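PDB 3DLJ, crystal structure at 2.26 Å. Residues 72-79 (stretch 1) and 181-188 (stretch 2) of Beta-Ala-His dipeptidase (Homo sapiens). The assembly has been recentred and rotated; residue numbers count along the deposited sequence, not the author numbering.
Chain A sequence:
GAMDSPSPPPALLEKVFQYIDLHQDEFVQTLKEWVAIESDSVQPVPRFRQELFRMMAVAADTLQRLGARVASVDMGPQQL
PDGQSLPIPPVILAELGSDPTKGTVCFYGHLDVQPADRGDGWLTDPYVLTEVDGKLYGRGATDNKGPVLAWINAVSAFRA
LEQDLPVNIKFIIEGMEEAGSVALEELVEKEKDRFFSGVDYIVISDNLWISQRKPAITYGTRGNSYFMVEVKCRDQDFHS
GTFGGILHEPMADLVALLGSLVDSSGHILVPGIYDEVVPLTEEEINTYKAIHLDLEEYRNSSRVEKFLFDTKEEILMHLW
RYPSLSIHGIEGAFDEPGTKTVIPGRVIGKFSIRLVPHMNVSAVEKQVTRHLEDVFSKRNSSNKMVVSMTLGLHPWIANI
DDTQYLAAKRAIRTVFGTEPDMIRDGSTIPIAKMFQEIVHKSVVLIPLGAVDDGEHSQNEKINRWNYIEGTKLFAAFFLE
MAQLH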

# COMPACT_ATOMS: atom_id res chain seq x y z
N SER A 72 -8.01 -2.29 22.48
CA SER A 72 -8.45 -2.95 21.26
C SER A 72 -9.93 -2.60 21.11
O SER A 72 -10.78 -3.12 21.84
CB SER A 72 -8.25 -4.47 21.33
OG SER A 72 -6.97 -4.80 21.87
N VAL A 73 -10.21 -1.71 20.17
CA VAL A 73 -11.53 -1.12 19.95
C VAL A 73 -12.42 -2.04 19.11
O VAL A 73 -12.09 -2.38 17.97
CB VAL A 73 -11.40 0.24 19.21
CG1 VAL A 73 -12.77 0.86 18.94
CG2 VAL A 73 -10.48 1.19 19.98
N ASP A 74 -13.57 -2.41 19.67
CA ASP A 74 -14.55 -3.22 18.95
C ASP A 74 -15.09 -2.44 17.74
O ASP A 74 -15.55 -1.30 17.88
CB ASP A 74 -15.68 -3.67 19.90
N MET A 75 -14.99 -3.03 16.55
CA MET A 75 -15.33 -2.32 15.32
C MET A 75 -16.70 -2.71 14.70
O MET A 75 -17.17 -2.05 13.77
CB MET A 75 -14.22 -2.49 14.27
CG MET A 75 -12.83 -2.04 14.73
SD MET A 75 -12.78 -0.30 15.21
CE MET A 75 -12.70 0.51 13.61
N GLY A 76 -17.31 -3.77 15.22
CA GLY A 76 -18.62 -4.24 14.73
C GLY A 76 -18.55 -4.95 13.39
O GLY A 76 -17.46 -5.27 12.93
N PRO A 77 -19.72 -5.23 12.76
CA PRO A 77 -19.84 -6.02 11.52
C PRO A 77 -19.40 -5.34 10.21
O PRO A 77 -19.49 -4.12 10.06
CB PRO A 77 -21.34 -6.35 11.45
CG PRO A 77 -21.91 -5.95 12.79
CD PRO A 77 -21.04 -4.83 13.27
N GLN A 78 -18.93 -6.18 9.29
CA GLN A 78 -18.64 -5.78 7.94
C GLN A 78 -19.78 -6.32 7.07
O GLN A 78 -19.89 -7.54 6.88
CB GLN A 78 -17.30 -6.38 7.50
CG GLN A 78 -16.88 -6.07 6.07
CD GLN A 78 -15.74 -6.96 5.59
OE1 GLN A 78 -15.38 -7.94 6.24
NE2 GLN A 78 -15.15 -6.61 4.46
N GLN A 79 -20.62 -5.43 6.57
CA GLN A 79 -21.73 -5.83 5.70
C GLN A 79 -21.19 -6.31 4.35
O GLN A 79 -20.52 -5.55 3.64
CB GLN A 79 -22.75 -4.70 5.53
CG GLN A 79 -23.72 -4.54 6.71
N SER A 181 -10.01 -0.37 4.70
CA SER A 181 -10.04 0.18 6.07
C SER A 181 -11.45 0.37 6.64
O SER A 181 -11.77 1.40 7.23
CB SER A 181 -9.23 1.48 6.14
OG SER A 181 -7.90 1.26 5.71
N VAL A 182 -12.30 -0.66 6.45
CA VAL A 182 -13.69 -0.64 6.89
C VAL A 182 -13.79 -0.15 8.34
O VAL A 182 -13.14 -0.70 9.23
CB VAL A 182 -14.38 -2.04 6.71
CG1 VAL A 182 -15.76 -2.08 7.35
CG2 VAL A 182 -14.53 -2.38 5.22
N ALA A 183 -14.58 0.92 8.52
CA ALA A 183 -14.89 1.50 9.82
C ALA A 183 -13.76 2.32 10.46
O ALA A 183 -13.94 2.84 11.57
CB ALA A 183 -15.38 0.41 10.79
N LEU A 184 -12.62 2.45 9.79
CA LEU A 184 -11.50 3.20 10.38
C LEU A 184 -11.81 4.70 10.47
O LEU A 184 -11.70 5.30 11.55
CB LEU A 184 -10.15 2.92 9.69
CG LEU A 184 -8.91 3.41 10.45
CD1 LEU A 184 -8.75 2.78 11.85
CD2 LEU A 184 -7.66 3.21 9.63
N GLU A 185 -12.24 5.27 9.34
CA GLU A 185 -12.53 6.72 9.24
C GLU A 185 -13.49 7.26 10.31
O GLU A 185 -13.25 8.33 10.87
CB GLU A 185 -13.02 7.05 7.82
CG GLU A 185 -13.10 8.53 7.49
CD GLU A 185 -13.64 8.79 6.08
OE1 GLU A 185 -13.09 8.22 5.11
OE2 GLU A 185 -14.63 9.54 5.95
N GLU A 186 -14.56 6.52 10.61
CA GLU A 186 -15.49 6.88 11.70
C GLU A 186 -14.85 6.84 13.09
O GLU A 186 -15.17 7.67 13.95
CB GLU A 186 -16.75 6.00 11.66
N LEU A 187 -13.97 5.86 13.31
CA LEU A 187 -13.23 5.78 14.57
C LEU A 187 -12.25 6.94 14.69
O LEU A 187 -12.12 7.54 15.76
CB LEU A 187 -12.48 4.44 14.73
CG LEU A 187 -11.65 4.26 16.02
CD1 LEU A 187 -12.55 4.23 17.27
CD2 LEU A 187 -10.76 3.04 15.95
N VAL A 188 -11.55 7.22 13.59
CA VAL A 188 -10.60 8.34 13.53
C VAL A 188 -11.32 9.64 13.84
O VAL A 188 -10.92 10.37 14.75
CB VAL A 188 -9.87 8.41 12.15
CG1 VAL A 188 -9.25 9.79 11.94
CG2 VAL A 188 -8.79 7.34 12.07

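Contact between residues 72-79 and 181-188 of the human Beta-Ala-His dipeptidase, two segments of one chain more than a hundred residues apart in sequence. The first stretch runs from the end of a strand, through a turn, into a second strand; the second is a short loop leading into a helix. No hydrogen bond crosses between them, so the fit rests on the packing of side chains, and the buried surface is modest, 293 Å² counting both sides.

The main bump is Met 75, which gives up 83 Å² to the other stretch, more than any other residue here. Its CA-to-CB bond points toward the second stretch, and with all three chi angles in the m well the side chain curls rather than extends, bringing the terminal methyl CE down onto the first turn. The hollow that receives this methyl is lined by Ala 183 and Leu 187, one helical turn apart. Met 75 CE lies 3.9 Å from CB of Ala 183 and 4.0 Å from CD2 of Leu 187, both normal apolar contacts, and 4.3 Å from the backbone N of Leu 184. Its closest approach is to a backbone atom: Met 75 CE sits 3.3 Å from Ala 183 O, a snug van der Waals fit against the peptide. Ala 183 is the N-cap residue, and the methyl touches both its CB and its carbonyl oxygen. The same carbonyl oxygen, Ala 183 O, accepts only a weak hydrogen bond from Leu 187 N, at 3.5 Å, whereas the next bond of the helix, Val 188 N to Leu 184 O, is a firm 2.8 Å. Just after the cap, Leu 184 N reaches back across it to Ser 181 O at 2.9 Å, closing the turn that presents Val 182 and Ala 183.

Leu 187 serves two neighbours. Leu 187 CD2 lies within contact range of both, 4.0 Å from Met 75 CE and 4.2 Å from Val 73 CG1, while Leu 187 CD1 comes closest to Val 73 CG1, at 3.8 Å. The CA-to-CB bond of Val 73, at the end of the first strand, points toward the second stretch, and its t rotamer places CG1 against the leucine. The leucine forms a floor on which Val 73 and Met 75 both rest. Between them, Asp 74 makes no contact with the second stretch.

Beyond Met 75 the chain turns at Gly 76, whose phi of 75° suits glycine; a CB there would come within 2.7 Å of CD of Pro 77. The CA-to-CB bond of Pro 77 then points away from the second stretch. Contact resumes more loosely at Gln 78, whose CA-to-CB bond runs sideways. Its aliphatic part passes Val 182, with Gln 78 CG 4.3 Å from Val 182 CG1, a distance that speaks of neighbouring surfaces rather than tight interlock. Both chi1 and chi2 are t, so the glutamine chain is extended, and its OE1 is hydrogen-bonded elsewhere in the structure. The packing is therefore tightest around Met 75 CE and slackens toward Gln 78.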